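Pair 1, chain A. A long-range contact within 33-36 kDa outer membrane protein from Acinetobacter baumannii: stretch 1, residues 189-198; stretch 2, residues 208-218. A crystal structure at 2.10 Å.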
# COMPACT_ATOMS: atom_id res chain seq x y z
N ASP A 189 18.83 8.94 -5.18
CA ASP A 189 17.98 10.10 -5.35
C ASP A 189 16.88 9.87 -6.42
O ASP A 189 17.16 9.36 -7.51
CB ASP A 189 18.85 11.27 -5.76
CG ASP A 189 18.30 12.58 -5.29
OD1 ASP A 189 17.19 12.62 -4.71
OD2 ASP A 189 19.01 13.59 -5.49
N ALA A 190 15.63 10.26 -6.14
CA ALA A 190 14.58 10.18 -7.13
C ALA A 190 13.36 11.04 -6.80
O ALA A 190 13.04 11.28 -5.63
CB ALA A 190 14.16 8.74 -7.33
N VAL A 191 12.70 11.53 -7.84
CA VAL A 191 11.43 12.22 -7.71
C VAL A 191 10.39 11.15 -7.86
O VAL A 191 10.57 10.20 -8.63
CB VAL A 191 11.21 13.24 -8.85
CG1 VAL A 191 9.88 13.97 -8.64
CG2 VAL A 191 12.38 14.21 -8.92
N THR A 192 9.27 11.28 -7.16
CA THR A 192 8.22 10.30 -7.33
C THR A 192 6.92 10.97 -7.58
O THR A 192 6.70 12.15 -7.24
CB THR A 192 8.04 9.47 -6.07
OG1 THR A 192 7.64 10.32 -4.99
CG2 THR A 192 9.35 8.75 -5.73
N ALA A 193 6.01 10.20 -8.16
CA ALA A 193 4.66 10.68 -8.39
C ALA A 193 3.78 9.55 -8.17
O ALA A 193 4.11 8.41 -8.57
CB ALA A 193 4.46 11.18 -9.83
N ARG A 194 2.61 9.84 -7.60
CA ARG A 194 1.62 8.81 -7.55
C ARG A 194 0.18 9.27 -7.42
O ARG A 194 -0.14 10.38 -6.92
CB ARG A 194 2.01 7.84 -6.41
CG ARG A 194 1.76 8.29 -5.00
CD ARG A 194 2.01 7.13 -3.98
NE ARG A 194 1.80 7.71 -2.65
CZ ARG A 194 0.65 7.67 -2.01
NH1 ARG A 194 -0.37 6.97 -2.47
NH2 ARG A 194 0.52 8.29 -0.86
N THR A 195 -0.69 8.34 -7.76
CA THR A 195 -2.10 8.62 -7.67
C THR A 195 -2.81 7.48 -7.02
O THR A 195 -2.34 6.38 -7.11
CB THR A 195 -2.74 8.84 -9.05
OG1 THR A 195 -2.66 7.66 -9.83
CG2 THR A 195 -2.07 9.93 -9.78
N LYS A 196 -3.92 7.79 -6.36
CA LYS A 196 -4.77 6.81 -5.79
C LYS A 196 -6.25 7.13 -5.92
O LYS A 196 -6.69 8.24 -5.61
CB LYS A 196 -4.47 6.65 -4.28
CG LYS A 196 -5.10 5.39 -3.62
CD LYS A 196 -4.53 5.24 -2.17
CE LYS A 196 -5.30 4.34 -1.24
NZ LYS A 196 -5.22 2.96 -1.72
N TYR A 197 -7.04 6.12 -6.30
CA TYR A 197 -8.50 6.34 -6.36
C TYR A 197 -9.23 5.22 -5.73
O TYR A 197 -8.85 4.06 -5.91
CB TYR A 197 -9.00 6.51 -7.84
CG TYR A 197 -10.52 6.68 -7.95
CD1 TYR A 197 -11.13 7.88 -7.60
CD2 TYR A 197 -11.32 5.68 -8.43
CE1 TYR A 197 -12.49 8.03 -7.73
CE2 TYR A 197 -12.69 5.84 -8.56
CZ TYR A 197 -13.25 7.01 -8.21
OH TYR A 197 -14.59 7.15 -8.28
N VAL A 198 -10.38 5.53 -5.13
CA VAL A 198 -11.29 4.50 -4.63
C VAL A 198 -12.67 5.02 -4.80
O VAL A 198 -13.00 6.08 -4.31
CB VAL A 198 -11.01 4.11 -3.14
CG1 VAL A 198 -12.05 3.11 -2.66
CG2 VAL A 198 -9.66 3.45 -3.04
N ILE A 208 -14.16 -0.17 -6.69
CA ILE A 208 -12.92 -0.32 -7.41
C ILE A 208 -11.86 0.60 -6.88
O ILE A 208 -12.15 1.73 -6.48
CB ILE A 208 -13.23 -0.06 -8.86
CG1 ILE A 208 -12.04 -0.48 -9.73
CG2 ILE A 208 -13.59 1.40 -9.08
CD1 ILE A 208 -12.47 -0.72 -11.20
N GLY A 209 -10.62 0.13 -6.87
CA GLY A 209 -9.48 0.96 -6.46
C GLY A 209 -8.32 0.87 -7.42
O GLY A 209 -8.00 -0.22 -7.95
N PHE A 210 -7.68 2.02 -7.67
CA PHE A 210 -6.56 2.07 -8.57
C PHE A 210 -5.49 2.82 -7.87
O PHE A 210 -5.78 3.87 -7.17
CB PHE A 210 -6.85 2.85 -9.90
CG PHE A 210 -8.03 2.36 -10.68
CD1 PHE A 210 -7.97 1.17 -11.42
CD2 PHE A 210 -9.19 3.13 -10.78
CE1 PHE A 210 -9.07 0.76 -12.20
CE2 PHE A 210 -10.27 2.74 -11.55
CZ PHE A 210 -10.22 1.54 -12.23
N GLU A 211 -4.26 2.37 -8.13
CA GLU A 211 -3.03 3.08 -7.69
C GLU A 211 -1.96 2.96 -8.78
O GLU A 211 -1.72 1.87 -9.36
CB GLU A 211 -2.43 2.44 -6.39
CG GLU A 211 -3.05 2.87 -5.11
CD GLU A 211 -2.13 2.79 -3.86
OE1 GLU A 211 -1.05 3.44 -3.79
OE2 GLU A 211 -2.54 2.10 -2.91
N ALA A 212 -1.28 4.06 -9.02
CA ALA A 212 -0.23 4.14 -10.02
C ALA A 212 0.93 4.93 -9.43
O ALA A 212 0.73 5.79 -8.53
CB ALA A 212 -0.75 4.85 -11.26
N PHE A 213 2.13 4.61 -9.91
CA PHE A 213 3.39 5.01 -9.25
C PHE A 213 4.38 5.17 -10.33
O PHE A 213 4.52 4.28 -11.22
CB PHE A 213 3.89 3.89 -8.30
CG PHE A 213 4.89 4.35 -7.26
CD1 PHE A 213 4.52 5.20 -6.21
CD2 PHE A 213 6.21 3.90 -7.29
CE1 PHE A 213 5.43 5.61 -5.24
CE2 PHE A 213 7.13 4.30 -6.31
CZ PHE A 213 6.74 5.16 -5.29
N GLY A 214 5.06 6.32 -10.29
CA GLY A 214 6.24 6.55 -11.10
C GLY A 214 7.41 7.02 -10.24
O GLY A 214 7.24 7.80 -9.32
N VAL A 215 8.58 6.49 -10.57
CA VAL A 215 9.83 6.82 -9.92
C VAL A 215 10.77 7.25 -11.02
O VAL A 215 11.05 6.46 -11.94
CB VAL A 215 10.46 5.61 -9.23
CG1 VAL A 215 11.84 5.98 -8.66
CG2 VAL A 215 9.55 5.10 -8.14
N PHE A 216 11.24 8.50 -10.91
CA PHE A 216 11.97 9.18 -12.00
C PHE A 216 13.39 9.51 -11.54
O PHE A 216 13.57 10.31 -10.63
CB PHE A 216 11.24 10.48 -12.42
CG PHE A 216 9.84 10.25 -12.89
CD1 PHE A 216 9.57 9.99 -14.23
CD2 PHE A 216 8.79 10.27 -12.00
CE1 PHE A 216 8.27 9.74 -14.65
CE2 PHE A 216 7.49 10.03 -12.42
CZ PHE A 216 7.23 9.78 -13.76
N ALA A 217 14.38 8.91 -12.18
CA ALA A 217 15.77 8.98 -11.75
C ALA A 217 16.58 9.02 -13.01
O ALA A 217 16.15 9.66 -13.94
CB ALA A 217 16.10 7.75 -10.93
N GLU A 218 17.72 8.35 -13.05
CA GLU A 218 18.53 8.23 -14.27
C GLU A 218 17.68 7.59 -15.38
O GLU A 218 17.65 8.08 -16.53
CB GLU A 218 19.75 7.34 -14.01
CG GLU A 218 20.78 7.93 -13.04
CD GLU A 218 21.71 8.95 -13.68
OE1 GLU A 218 21.97 8.84 -14.90
OE2 GLU A 218 22.21 9.84 -12.96
O HOH W 1 -4.98 5.97 -9.42

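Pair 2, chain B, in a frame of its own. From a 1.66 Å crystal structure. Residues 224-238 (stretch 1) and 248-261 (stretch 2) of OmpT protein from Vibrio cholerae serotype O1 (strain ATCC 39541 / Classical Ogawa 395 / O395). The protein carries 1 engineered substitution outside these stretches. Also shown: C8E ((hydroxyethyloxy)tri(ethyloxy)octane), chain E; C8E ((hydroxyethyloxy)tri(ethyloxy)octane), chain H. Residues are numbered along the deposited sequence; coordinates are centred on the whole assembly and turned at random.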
# COMPACT_ATOMS: atom_id res chain seq x y z
N ASN B 224 -4.89 -23.70 16.83
CA ASN B 224 -4.28 -22.95 17.92
C ASN B 224 -5.37 -22.08 18.49
O ASN B 224 -6.23 -21.59 17.75
CB ASN B 224 -3.13 -22.14 17.36
CG ASN B 224 -2.14 -21.69 18.39
OD1 ASN B 224 -2.47 -20.93 19.30
ND2 ASN B 224 -0.89 -22.10 18.20
N PRO B 225 -5.39 -21.92 19.82
CA PRO B 225 -6.38 -20.98 20.37
C PRO B 225 -6.02 -19.44 20.17
O PRO B 225 -6.85 -18.61 20.45
CB PRO B 225 -6.42 -21.36 21.86
CG PRO B 225 -5.06 -21.94 22.15
CD PRO B 225 -4.61 -22.60 20.89
N LEU B 226 -4.82 -19.11 19.72
CA LEU B 226 -4.37 -17.71 19.69
C LEU B 226 -5.18 -16.92 18.59
O LEU B 226 -5.30 -17.39 17.44
CB LEU B 226 -2.87 -17.64 19.43
CG LEU B 226 -2.24 -16.26 19.46
CD1 LEU B 226 -2.23 -15.64 20.86
CD2 LEU B 226 -0.86 -16.27 18.83
N VAL B 227 -5.74 -15.79 19.03
CA VAL B 227 -6.37 -14.75 18.18
C VAL B 227 -5.78 -13.41 18.59
O VAL B 227 -5.64 -13.15 19.81
CB VAL B 227 -7.91 -14.71 18.41
CG1 VAL B 227 -8.60 -13.61 17.58
CG2 VAL B 227 -8.54 -16.09 18.12
N ILE B 228 -5.42 -12.53 17.61
CA ILE B 228 -4.93 -11.15 17.94
C ILE B 228 -5.86 -10.15 17.18
O ILE B 228 -6.05 -10.36 15.97
CB ILE B 228 -3.44 -10.96 17.52
CG1 ILE B 228 -2.55 -11.92 18.33
CG2 ILE B 228 -3.02 -9.54 17.80
CD1 ILE B 228 -1.13 -12.03 17.84
N ASP B 229 -6.42 -9.17 17.88
CA ASP B 229 -7.25 -8.09 17.30
C ASP B 229 -6.41 -6.82 17.23
O ASP B 229 -5.66 -6.52 18.21
CB ASP B 229 -8.51 -7.83 18.13
CG ASP B 229 -9.60 -8.93 17.95
OD1 ASP B 229 -9.55 -9.74 17.00
OD2 ASP B 229 -10.54 -8.95 18.76
N GLU B 230 -6.53 -6.08 16.11
CA GLU B 230 -5.92 -4.74 16.02
C GLU B 230 -7.01 -3.68 15.78
O GLU B 230 -7.90 -3.89 14.93
CB GLU B 230 -4.95 -4.72 14.80
CG GLU B 230 -3.78 -5.66 14.86
CD GLU B 230 -2.88 -5.54 13.61
OE1 GLU B 230 -3.37 -5.65 12.48
OE2 GLU B 230 -1.66 -5.33 13.76
N ASP B 231 -6.94 -2.57 16.50
CA ASP B 231 -7.84 -1.42 16.32
C ASP B 231 -6.93 -0.21 15.95
O ASP B 231 -5.97 0.16 16.76
CB ASP B 231 -8.51 -1.08 17.69
CG ASP B 231 -9.35 -2.24 18.30
OD1 ASP B 231 -9.81 -3.20 17.62
OD2 ASP B 231 -9.71 -2.03 19.49
N ALA B 232 -7.23 0.50 14.83
CA ALA B 232 -6.28 1.51 14.32
C ALA B 232 -6.98 2.78 13.86
O ALA B 232 -8.11 2.68 13.28
CB ALA B 232 -5.48 0.90 13.14
N ILE B 233 -6.38 3.93 14.16
CA ILE B 233 -6.85 5.21 13.67
C ILE B 233 -5.65 5.96 13.02
O ILE B 233 -4.55 6.00 13.58
CB ILE B 233 -7.52 6.07 14.76
CG1 ILE B 233 -8.08 7.36 14.15
CG2 ILE B 233 -6.56 6.38 15.91
CD1 ILE B 233 -8.86 8.29 15.10
N SER B 234 -5.92 6.59 11.87
CA SER B 234 -4.98 7.45 11.14
C SER B 234 -5.68 8.80 10.86
O SER B 234 -6.83 8.84 10.34
CB SER B 234 -4.56 6.77 9.80
OG SER B 234 -4.03 5.47 10.02
N VAL B 235 -5.03 9.90 11.26
CA VAL B 235 -5.51 11.30 11.09
C VAL B 235 -4.39 12.05 10.37
O VAL B 235 -3.31 12.19 10.93
CB VAL B 235 -5.83 11.98 12.44
CG1 VAL B 235 -6.50 13.28 12.14
CG2 VAL B 235 -6.73 11.12 13.24
N ALA B 236 -4.64 12.58 9.21
CA ALA B 236 -3.52 13.15 8.39
C ALA B 236 -4.05 14.30 7.53
O ALA B 236 -5.25 14.44 7.26
CB ALA B 236 -2.86 12.08 7.51
N GLY B 237 -3.12 15.14 7.05
CA GLY B 237 -3.49 16.23 6.12
C GLY B 237 -2.35 16.76 5.27
O GLY B 237 -1.16 16.51 5.57
N THR B 238 -2.76 17.57 4.29
CA THR B 238 -1.79 18.27 3.42
C THR B 238 -2.23 19.69 3.22
O THR B 238 -3.45 20.00 3.30
CB THR B 238 -1.64 17.58 2.04
OG1 THR B 238 -2.79 17.76 1.21
CG2 THR B 238 -1.28 16.09 2.12
N TYR B 248 2.92 18.41 4.70
CA TYR B 248 2.03 17.28 5.09
C TYR B 248 2.41 16.75 6.48
O TYR B 248 3.53 16.91 7.01
CB TYR B 248 2.10 16.15 4.04
CG TYR B 248 3.46 15.54 3.86
CD1 TYR B 248 3.90 14.49 4.64
CD2 TYR B 248 4.31 16.02 2.84
CE1 TYR B 248 5.15 13.90 4.45
CE2 TYR B 248 5.59 15.44 2.64
CZ TYR B 248 6.01 14.42 3.43
OH TYR B 248 7.25 13.80 3.28
N ALA B 249 1.42 16.12 7.16
CA ALA B 249 1.63 15.57 8.54
C ALA B 249 0.60 14.50 8.86
O ALA B 249 -0.51 14.47 8.25
CB ALA B 249 1.57 16.72 9.59
N GLY B 250 0.94 13.58 9.76
CA GLY B 250 -0.07 12.60 10.24
C GLY B 250 0.27 12.03 11.58
O GLY B 250 1.44 12.08 12.06
N TYR B 251 -0.79 11.52 12.21
CA TYR B 251 -0.75 10.81 13.53
C TYR B 251 -1.47 9.47 13.38
O TYR B 251 -2.64 9.42 12.90
CB TYR B 251 -1.51 11.68 14.57
CG TYR B 251 -1.76 10.98 15.93
CD1 TYR B 251 -0.73 10.86 16.89
CD2 TYR B 251 -2.95 10.32 16.18
CE1 TYR B 251 -0.92 10.17 18.08
CE2 TYR B 251 -3.16 9.64 17.38
CZ TYR B 251 -2.14 9.56 18.33
OH TYR B 251 -2.38 8.87 19.55
N GLU B 252 -0.80 8.39 13.78
CA GLU B 252 -1.27 7.04 13.64
C GLU B 252 -1.16 6.29 14.99
O GLU B 252 -0.06 6.22 15.59
CB GLU B 252 -0.44 6.27 12.57
CG GLU B 252 -0.48 6.96 11.21
CD GLU B 252 0.43 6.39 10.10
OE1 GLU B 252 1.31 5.53 10.39
OE2 GLU B 252 0.16 6.74 8.88
N TYR B 253 -2.29 5.73 15.43
CA TYR B 253 -2.29 4.94 16.72
C TYR B 253 -2.93 3.57 16.49
O TYR B 253 -4.04 3.49 15.91
CB TYR B 253 -3.08 5.73 17.75
CG TYR B 253 -3.19 5.02 19.11
CD1 TYR B 253 -2.07 4.94 19.97
CD2 TYR B 253 -4.35 4.26 19.43
CE1 TYR B 253 -2.14 4.25 21.21
CE2 TYR B 253 -4.42 3.57 20.69
CZ TYR B 253 -3.33 3.58 21.54
OH TYR B 253 -3.42 2.82 22.72
N VAL B 254 -2.25 2.49 16.96
CA VAL B 254 -2.71 1.14 16.77
C VAL B 254 -2.64 0.41 18.16
O VAL B 254 -1.62 0.56 18.89
CB VAL B 254 -1.89 0.35 15.78
CG1 VAL B 254 -2.47 -1.07 15.61
CG2 VAL B 254 -1.83 1.11 14.42
N MET B 255 -3.74 -0.22 18.55
CA MET B 255 -3.75 -1.18 19.78
C MET B 255 -3.89 -2.61 19.35
O MET B 255 -4.67 -2.93 18.45
CB MET B 255 -4.80 -0.75 20.81
CG MET B 255 -6.27 -0.60 20.50
SD MET B 255 -7.24 0.57 21.62
CE MET B 255 -6.19 0.97 22.99
N GLN B 256 -3.04 -3.46 19.89
CA GLN B 256 -3.01 -4.86 19.59
C GLN B 256 -3.38 -5.60 20.93
O GLN B 256 -2.75 -5.36 21.98
CB GLN B 256 -1.66 -5.32 19.11
CG GLN B 256 -1.05 -4.53 17.92
CD GLN B 256 -0.19 -3.35 18.32
OE1 GLN B 256 0.12 -3.13 19.50
NE2 GLN B 256 0.24 -2.53 17.28
N GLU B 257 -4.33 -6.50 20.83
CA GLU B 257 -4.80 -7.30 22.02
C GLU B 257 -4.91 -8.78 21.66
O GLU B 257 -5.60 -9.14 20.67
CB GLU B 257 -6.13 -6.76 22.52
CG GLU B 257 -6.76 -7.64 23.58
CD GLU B 257 -7.99 -7.04 24.22
OE1 GLU B 257 -9.00 -7.77 24.32
OE2 GLU B 257 -7.94 -5.86 24.61
N ALA B 258 -4.21 -9.64 22.43
CA ALA B 258 -4.25 -11.09 22.26
C ALA B 258 -5.26 -11.70 23.26
O ALA B 258 -5.53 -11.15 24.33
CB ALA B 258 -2.88 -11.72 22.44
N ASN B 259 -5.85 -12.82 22.88
CA ASN B 259 -6.83 -13.49 23.76
C ASN B 259 -6.20 -14.17 25.00
O ASN B 259 -6.92 -14.58 25.90
CB ASN B 259 -7.73 -14.45 22.98
CG ASN B 259 -7.00 -15.59 22.34
OD1 ASN B 259 -5.78 -15.63 22.27
ND2 ASN B 259 -7.77 -16.49 21.74
N THR B 260 -4.87 -14.27 25.03
CA THR B 260 -4.11 -14.53 26.24
C THR B 260 -4.16 -13.38 27.26
O THR B 260 -3.68 -13.57 28.37
CB THR B 260 -2.60 -14.79 25.97
OG1 THR B 260 -1.98 -13.60 25.45
CG2 THR B 260 -2.41 -15.93 24.99
N GLY B 261 -4.71 -12.20 26.91
CA GLY B 261 -4.70 -11.03 27.79
C GLY B 261 -3.55 -10.02 27.61
O GLY B 261 -3.66 -8.89 28.09
C1 C8E E . -11.38 11.98 14.34
C2 C8E E . -10.21 12.88 14.70
C3 C8E E . -9.50 12.32 15.91
C4 C8E E . -8.56 13.31 16.61
C5 C8E E . -7.25 12.62 16.99
C6 C8E E . -7.20 11.75 18.22
C7 C8E E . -7.07 10.24 17.96
C8 C8E E . -6.62 9.50 19.25
O9 C8E E . -7.00 8.13 19.52
C10 C8E E . -7.74 7.75 20.67
C11 C8E E . -7.18 6.50 21.26
O12 C8E E . -6.17 7.04 22.09
C13 C8E E . -5.51 6.29 23.12
C14 C8E E . -4.10 6.84 23.42
O15 C8E E . -4.02 8.28 23.35
C16 C8E E . -2.77 8.85 23.83
C17 C8E E . -2.67 10.39 23.86
O18 C8E E . -3.16 10.91 22.63
C19 C8E E . -2.85 12.21 22.07
C20 C8E E . -4.05 12.69 21.24
O21 C8E E . -3.78 12.84 19.85
C1 C8E H . -7.41 30.03 5.41
C2 C8E H . -7.89 29.25 6.62
C3 C8E H . -8.56 27.95 6.19
C4 C8E H . -8.49 26.83 7.25
C5 C8E H . -8.06 25.50 6.64
C6 C8E H . -7.57 24.53 7.71
C7 C8E H . -6.12 24.81 8.11
C8 C8E H . -5.54 23.74 9.03
O9 C8E H . -4.67 22.84 8.31
C10 C8E H . -5.33 21.78 7.62
C11 C8E H . -4.39 20.63 7.22
O12 C8E H . -3.06 20.92 7.59
C13 C8E H . -2.02 20.00 7.18
C14 C8E H . -0.80 20.35 8.00
O15 C8E H . 0.39 20.28 7.26
C16 C8E H . 1.56 20.82 7.92
O HOH W 2 0.25 -3.51 14.37
O HOH W 3 -1.74 4.66 8.56

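The sharpest difference lies where Glu A211 and Glu B252 superpose, with CA atoms 0.2 Å apart. In pair 1 the carboxylate meets charged partners across the strands: Lys A196 NZ donates to Glu A211 OE2 at 3.1 Å in a salt bridge, and Arg A194 NH1 lies 3.8 Å from Glu A211 OE1, a long salt bridge. In pair 2 the positions of Lys A196 and Arg A194 are taken by Ser B234 and Ala B232, which carry no charge. A water bridges instead, 2.8 Å from both Ser B234 OG and Glu B252 OE2; it donates weakly to the carboxylate.

The backbone is common to both. Two antiparallel strands run at 179° in pair 1 and 175° in pair 2, their axes approach to 4.7 and 4.6 Å, and they superpose with an RMSD of 0.4 Å over 14 central residues. Hydrogen-bonded and non-hydrogen-bonded pairs alternate in the same register, so Ala A193–Gly A214 falls on Asp B231–Met B255, and Thr A195–Ala A212 on Ile B233–Tyr B253. Each of these pairs closes a two-bond ring: Gly A214 N to Ala A193 O is 2.9 Å, as is Met B255 N to Asp B231 O. Between the rings lie CA-H...O contacts, as in Glu A211 CA to Thr A195 O and Glu B252 CA to Ile B233 O, both 3.4 Å.

On the face bearing Thr A195 and Ile B233, bulk is distributed differently. Gly A214 leaves room for the Phe A216 ring: an ideal CB there would clash with Phe A216 CE2 at 2.9 Å. That ring presents its edge to Ala A193, whose CB is 4.1 Å from Phe A216 CE2. In pair 2 the matching residues are Met B255, Glu B257 and Asp B231, and Met B255 CG packs 3.6 Å from Asp B231 CB. Aromatic bulk also shifts: Ala A212 matches Tyr B253, whose CB lies 4.0 Å from Ile B233 CG2, whereas Tyr A197 matches Val B235 and brings its CD2 4.1 Å from Phe A210 CD2. A detergent molecule (C8E, chain E) covers one face of the Tyr B253 ring, its C13 3.8 Å from Tyr B253 CE2.

On the other face, Arg A194 CB packs 3.6 Å from Phe A213 CD1; the smaller matching pair Ala B232 and Val B254 still touches, CB to CG2 at 3.9 Å. Farther along, Thr A192 and Val A215 become Glu B230 and Gln B256, joined by a water that donates to Glu B230 OE2 (2.7 Å) and accepts from Gln B256 NE2 (3.1 Å). Gly A209 and Gly B250 also coincide. An ideal CB on Gly B250 would sit tightly, 3.2 Å from Ala B236 CB; on Gly A209 it would be 3.6 Å from Val A198 CG2. Glycine thus eases the close strand approach in pair 2, where Ala B236 and Gly B250 have CA atoms only 4.0 Å apart.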